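Local coordinates for succinoglycan biosynthesis protein (Bacillus cereus ATCC 14579, PDB 3B55), which binds calcium and, as a member of the erythromycin esterase-like family, may be a hydrolase, although its own substrate is not established, at residues G346-K351 and G361-D366; H402-G407 and K417-S422. The protein carries 1 engineered substitution. One frame throughout, in Å; residues are numbered along the deposited sequence.

Overall arrangement
Contacts 1 and 2 follow one another along the chain, each joining two neighbouring strands into a two-stranded antiparallel sheet separate from the mixed eight-stranded core sheet. Strand 336-344 of that sheet leads directly into contact 1; helix 371-376, core strand 382-386 and helix 392-398 come next, then contact 2, and the chain returns to the core with strand 429-433. The centres of the two contacts are about 14 Å apart. Y348 and F405 meet edge-to-face, Y348 OH coming 3.6 Å from F405 CE1, and L363 packs on the same F405 ring. The joined patch lies beside the calcium site, not in it: G407 is about 9 Å and the V350 side chain about 11 Å from the ion.

Contact 1: G346-K351 and G361-D366; sequences GQYNVK and GTLKSD
The backbones of 346-351 and 361-366 run antiparallel and pair over only a few residues. Y348 and G361 form a hydrogen-bonded pair, with Y348 N donating to G361 O and G361 N returning the bond to Y348 O, both at 3.0 Å. The two bonds differ in shape: G361 N lies nearly along the C=O axis of Y348, whereas Y348 N sits above the carbonyl plane of G361. Q347 and T362 are the adjoining non-hydrogen-bonded pair, and beyond them L363 N gives an almost straight bond of 2.8 Å to G346 O. There the ribbon is extended by a water that accepts from G346 N and donates to L363 O. G346 itself has a phi of 128°, a conformation that suits glycine.

This is the open end of the beta hairpin made by strands 346-351 and 357-362. On one of its faces the Y348 ring folds back across the partner strand. Its CG occupies the crowded position between backbone N and carbonyl carbon (chi1 52°), which lays the ring flat over G361. The CA of that glycine stands 3.6 Å from the ring centroid, in a CH-pi contact close to the ring normal, and the missing side chain is what allows so near an approach. V350 CG1 adds a second contact, 3.6 Å from G361 N. L363 CD2 meets Y348 CE1 at 3.7 Å, coming obliquely to the ring.

The opposite face is more polar and exposed. Q347 extends beyond CG; a second water donates to its OE1 and is also within hydrogen-bonding distance of T362 OG1. At its root, Q347 CB rests 3.2 Å from G361 O.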
loop_
_atom_site.group_PDB
_atom_site.type_symbol
_atom_site.label_atom_id
_atom_site.label_comp_id
_atom_site.label_asym_id
_atom_site.label_seq_id
_atom_site.Cartn_x
_atom_site.Cartn_y
_atom_site.Cartn_z
ATOM N N GLY A 346 12.419 12.550 15.852
ATOM C CA GLY A 346 12.309 13.352 14.647
ATOM C C GLY A 346 10.960 14.008 14.423
ATOM O O GLY A 346 10.090 13.987 15.294
ATOM N N GLN A 347 10.797 14.591 13.238
ATOM C CA GLN A 347 9.562 15.260 12.865
ATOM C C GLN A 347 9.030 14.705 11.554
ATOM O O GLN A 347 9.788 14.184 10.734
ATOM C CB GLN A 347 9.795 16.766 12.743
ATOM C CG GLN A 347 10.396 17.374 13.998
ATOM C CD GLN A 347 10.583 18.868 13.891
ATOM O OE1 GLN A 347 9.627 19.637 14.011
ATOM N NE2 GLN A 347 11.820 19.291 13.649
ATOM N N TYR A 348 7.724 14.827 11.355
ATOM C CA TYR A 348 7.092 14.315 10.153
ATOM C C TYR A 348 5.887 15.158 9.779
ATOM O O TYR A 348 5.391 15.940 10.595
ATOM C CB TYR A 348 6.635 12.874 10.383
ATOM C CG TYR A 348 5.793 12.696 11.635
ATOM C CD1 TYR A 348 6.392 12.559 12.890
ATOM C CD2 TYR A 348 4.398 12.694 11.570
ATOM C CE1 TYR A 348 5.624 12.425 14.049
ATOM C CE2 TYR A 348 3.624 12.559 12.722
ATOM C CZ TYR A 348 4.243 12.429 13.953
ATOM O OH TYR A 348 3.490 12.329 15.091
ATOM N N ASN A 349 5.425 15.004 8.539
ATOM C CA ASN A 349 4.258 15.734 8.074
ATOM C C ASN A 349 3.002 15.015 8.553
ATOM O O ASN A 349 2.929 13.778 8.550
ATOM C CB ASN A 349 4.214 15.815 6.546
ATOM C CG ASN A 349 5.210 16.807 5.982
ATOM O OD1 ASN A 349 5.328 17.931 6.466
ATOM N ND2 ASN A 349 5.927 16.398 4.943
ATOM N N VAL A 350 2.018 15.800 8.968
ATOM C CA VAL A 350 0.750 15.267 9.436
ATOM C C VAL A 350 -0.254 16.408 9.358
ATOM O O VAL A 350 0.141 17.574 9.356
ATOM C CB VAL A 350 0.856 14.777 10.897
ATOM C CG1 VAL A 350 1.140 15.957 11.837
ATOM C CG2 VAL A 350 -0.423 14.073 11.300
ATOM N N LYS A 351 -1.539 16.083 9.261
ATOM C CA LYS A 351 -2.566 17.119 9.213
ATOM C C LYS A 351 -2.776 17.659 10.629
ATOM O O LYS A 351 -2.960 16.888 11.570
ATOM C CB LYS A 351 -3.876 16.554 8.663
ATOM C CG LYS A 351 -3.840 16.294 7.159
ATOM C CD LYS A 351 -5.197 15.842 6.645
ATOM C CE LYS A 351 -5.192 15.678 5.133
ATOM N NZ LYS A 351 -6.415 14.976 4.638
ATOM N N GLY A 361 4.287 17.177 13.057
ATOM C CA GLY A 361 4.445 15.978 13.850
ATOM C C GLY A 361 5.801 15.907 14.512
ATOM O O GLY A 361 6.825 16.175 13.883
ATOM N N THR A 362 5.810 15.563 15.796
ATOM C CA THR A 362 7.057 15.427 16.537
ATOM C C THR A 362 6.992 14.106 17.277
ATOM O O THR A 362 6.039 13.842 18.009
ATOM C CB THR A 362 7.239 16.549 17.559
ATOM O OG1 THR A 362 7.064 17.814 16.915
ATOM C CG2 THR A 362 8.639 16.488 18.164
ATOM N N LEU A 363 7.997 13.267 17.079
ATOM C CA LEU A 363 8.020 11.973 17.747
ATOM C C LEU A 363 8.352 12.110 19.226
ATOM O O LEU A 363 9.262 12.854 19.593
ATOM C CB LEU A 363 9.036 11.051 17.066
ATOM C CG LEU A 363 8.626 10.551 15.680
ATOM C CD1 LEU A 363 9.763 9.764 15.042
ATOM C CD2 LEU A 363 7.384 9.684 15.823
ATOM N N LYS A 364 7.587 11.407 20.062
ATOM C CA LYS A 364 7.791 11.401 21.511
ATOM C C LYS A 364 7.809 9.953 21.992
ATOM O O LYS A 364 6.802 9.443 22.485
ATOM C CB LYS A 364 6.665 12.137 22.247
ATOM C CG LYS A 364 6.444 13.573 21.826
ATOM C CD LYS A 364 5.630 14.345 22.866
ATOM C CE LYS A 364 6.409 14.560 24.168
ATOM N NZ LYS A 364 6.457 13.366 25.059
ATOM N N SER A 365 8.945 9.287 21.828
ATOM C CA SER A 365 9.076 7.903 22.259
ATOM C C SER A 365 9.602 7.925 23.687
ATOM O O SER A 365 10.717 7.493 23.966
ATOM C CB SER A 365 10.043 7.157 21.350
ATOM O OG SER A 365 9.677 7.331 19.996
ATOM N N ASP A 366 8.770 8.447 24.578
ATOM C CA ASP A 366 9.069 8.583 25.999
ATOM C C ASP A 366 8.873 7.278 26.776
ATOM O O ASP A 366 9.597 6.998 27.729
ATOM C CB ASP A 366 8.150 9.653 26.595
ATOM C CG ASP A 366 6.667 9.307 26.435
ATOM O OD1 ASP A 366 6.235 8.998 25.301
ATOM O OD2 ASP A 366 5.922 9.349 27.441
HETATM O O HOH W 1 11.678 13.454 18.465
HETATM O O HOH W 2 7.271 19.076 13.961
#

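Contact 2: H402-G407 and K417-S422; sequences HPIFAG and KTVDIS
Strands 402-405 and 418-421 form a markedly twisted two-stranded antiparallel sheet apart from the core sheet, their axes inclined at 136° and 4.4 Å apart at closest. H402 with I421 and I404 with V419 are the hydrogen-bonded pairs, each joined by two backbone bonds, and A406 N adds a fifth, 2.8 Å to K417 O. One face bears H402, I404, V419 and I421; the H402 ring meets Y371 edge-to-face and also W397, while the aliphatic side chains interlock. I404 CG1 is anti to the backbone N, which leaves CG2 in the crowded position as a knuckle directed across the ribbon. I421 is built the same way, and its side chain crosses that of I404 obliquely so that the two CG2 methyls press together at 3.3 Å, tighter than normal contact. V419 CG2 comes up to the same I404 methyl at 3.8 Å, while CG1 meets A406 CB, a methyl that also lies over the K417 carbonyl. On the reverse face the P403 ring and the D420 carboxylate lie side by side, OD2 3.6 Å from P403 CG. The CB of F405 is directed away from strand 418-421, and its ring lies over the chain that follows, with G407 N 3.6 Å above the plane, over the ring centre.

Helix 371-376 lies against I404 and F405, and Y371 OH bonds I421 O, so this carbonyl is held twice. G407, about 9 Å from the calcium ion, bonds H306 NE2 through its O. K417 carries its charge away to a salt bridge with E411. Cohesion across the ribbon thus rests on five backbone bonds and methyl packing, leaving the D420 carboxylate on an exposed, more polar side.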
loop_
_atom_site.group_PDB
_atom_site.type_symbol
_atom_site.label_atom_id
_atom_site.label_comp_id
_atom_site.label_asym_id
_atom_site.label_seq_id
_atom_site.Cartn_x
_atom_site.Cartn_y
_atom_site.Cartn_z
ATOM N N HIS A 402 2.495 -4.584 22.882
ATOM C CA HIS A 402 3.199 -3.430 23.430
ATOM C C HIS A 402 2.857 -2.209 22.579
ATOM O O HIS A 402 2.502 -2.334 21.414
ATOM C CB HIS A 402 4.712 -3.674 23.435
ATOM C CG HIS A 402 5.138 -4.788 24.340
ATOM N ND1 HIS A 402 5.073 -4.696 25.713
ATOM C CD2 HIS A 402 5.594 -6.035 24.066
ATOM C CE1 HIS A 402 5.467 -5.838 26.248
ATOM N NE2 HIS A 402 5.787 -6.668 25.270
ATOM N N PRO A 403 2.948 -1.007 23.158
ATOM C CA PRO A 403 2.637 0.232 22.442
ATOM C C PRO A 403 3.602 0.544 21.305
ATOM O O PRO A 403 4.804 0.265 21.387
ATOM C CB PRO A 403 2.707 1.288 23.537
ATOM C CG PRO A 403 2.392 0.509 24.796
ATOM C CD PRO A 403 3.200 -0.734 24.583
ATOM N N ILE A 404 3.067 1.126 20.242
ATOM C CA ILE A 404 3.877 1.507 19.099
ATOM C C ILE A 404 3.238 2.695 18.422
ATOM O O ILE A 404 2.014 2.809 18.370
ATOM C CB ILE A 404 4.004 0.376 18.060
ATOM C CG1 ILE A 404 4.999 0.801 16.965
ATOM C CG2 ILE A 404 2.634 0.075 17.445
ATOM C CD1 ILE A 404 5.481 -0.329 16.057
ATOM N N PHE A 405 4.083 3.581 17.911
ATOM C CA PHE A 405 3.643 4.770 17.199
ATOM C C PHE A 405 2.631 4.337 16.120
ATOM O O PHE A 405 2.897 3.430 15.341
ATOM C CB PHE A 405 4.887 5.428 16.588
ATOM C CG PHE A 405 4.590 6.499 15.587
ATOM C CD1 PHE A 405 4.015 7.706 15.976
ATOM C CD2 PHE A 405 4.920 6.310 14.249
ATOM C CE1 PHE A 405 3.779 8.709 15.043
ATOM C CE2 PHE A 405 4.687 7.306 13.308
ATOM C CZ PHE A 405 4.118 8.508 13.707
ATOM N N ALA A 406 1.463 4.978 16.088
ATOM C CA ALA A 406 0.420 4.623 15.124
ATOM C C ALA A 406 0.621 5.211 13.732
ATOM O O ALA A 406 0.361 4.548 12.722
ATOM C CB ALA A 406 -0.944 5.025 15.671
ATOM N N GLY A 407 1.060 6.461 13.681
ATOM C CA GLY A 407 1.316 7.091 12.401
ATOM C C GLY A 407 0.131 7.463 11.526
ATOM O O GLY A 407 0.251 7.465 10.295
ATOM N N LYS A 417 -2.385 8.283 19.108
ATOM C CA LYS A 417 -1.049 8.478 18.565
ATOM C C LYS A 417 -0.243 7.185 18.645
ATOM O O LYS A 417 0.758 7.027 17.938
ATOM C CB LYS A 417 -0.301 9.608 19.279
ATOM C CG LYS A 417 0.880 10.121 18.439
ATOM C CD LYS A 417 1.718 11.184 19.133
ATOM C CE LYS A 417 0.969 12.493 19.298
ATOM N NZ LYS A 417 0.491 13.013 17.990
ATOM N N THR A 418 -0.682 6.259 19.496
ATOM C CA THR A 418 -0.024 4.963 19.625
ATOM C C THR A 418 -1.108 3.891 19.692
ATOM O O THR A 418 -2.269 4.183 19.994
ATOM C CB THR A 418 0.849 4.851 20.908
ATOM O OG1 THR A 418 0.006 4.696 22.058
ATOM C CG2 THR A 418 1.716 6.092 21.075
ATOM N N VAL A 419 -0.725 2.655 19.400
ATOM C CA VAL A 419 -1.649 1.529 19.443
ATOM C C VAL A 419 -0.867 0.319 19.945
ATOM O O VAL A 419 0.356 0.294 19.847
ATOM C CB VAL A 419 -2.228 1.196 18.037
ATOM C CG1 VAL A 419 -3.058 2.359 17.523
ATOM C CG2 VAL A 419 -1.098 0.874 17.065
ATOM N N ASP A 420 -1.565 -0.664 20.504
ATOM C CA ASP A 420 -0.907 -1.873 20.988
ATOM C C ASP A 420 -0.742 -2.832 19.829
ATOM O O ASP A 420 -1.577 -2.881 18.931
ATOM C CB ASP A 420 -1.728 -2.546 22.084
ATOM C CG ASP A 420 -1.417 -1.999 23.466
ATOM O OD1 ASP A 420 -2.052 -2.471 24.437
ATOM O OD2 ASP A 420 -0.539 -1.111 23.577
ATOM N N ILE A 421 0.335 -3.605 19.838
ATOM C CA ILE A 421 0.577 -4.533 18.747
ATOM C C ILE A 421 1.633 -5.536 19.160
ATOM O O ILE A 421 2.439 -5.256 20.043
ATOM C CB ILE A 421 1.085 -3.769 17.480
ATOM C CG1 ILE A 421 1.113 -4.701 16.264
ATOM C CG2 ILE A 421 2.513 -3.239 17.714
ATOM C CD1 ILE A 421 1.620 -4.024 15.011
ATOM N N SER A 422 1.613 -6.702 18.519
ATOM C CA SER A 422 2.595 -7.755 18.760
ATOM C C SER A 422 3.493 -7.669 17.528
ATOM O O SER A 422 3.140 -8.151 16.445
ATOM C CB SER A 422 1.917 -9.116 18.820
ATOM O OG SER A 422 0.962 -9.121 19.857
#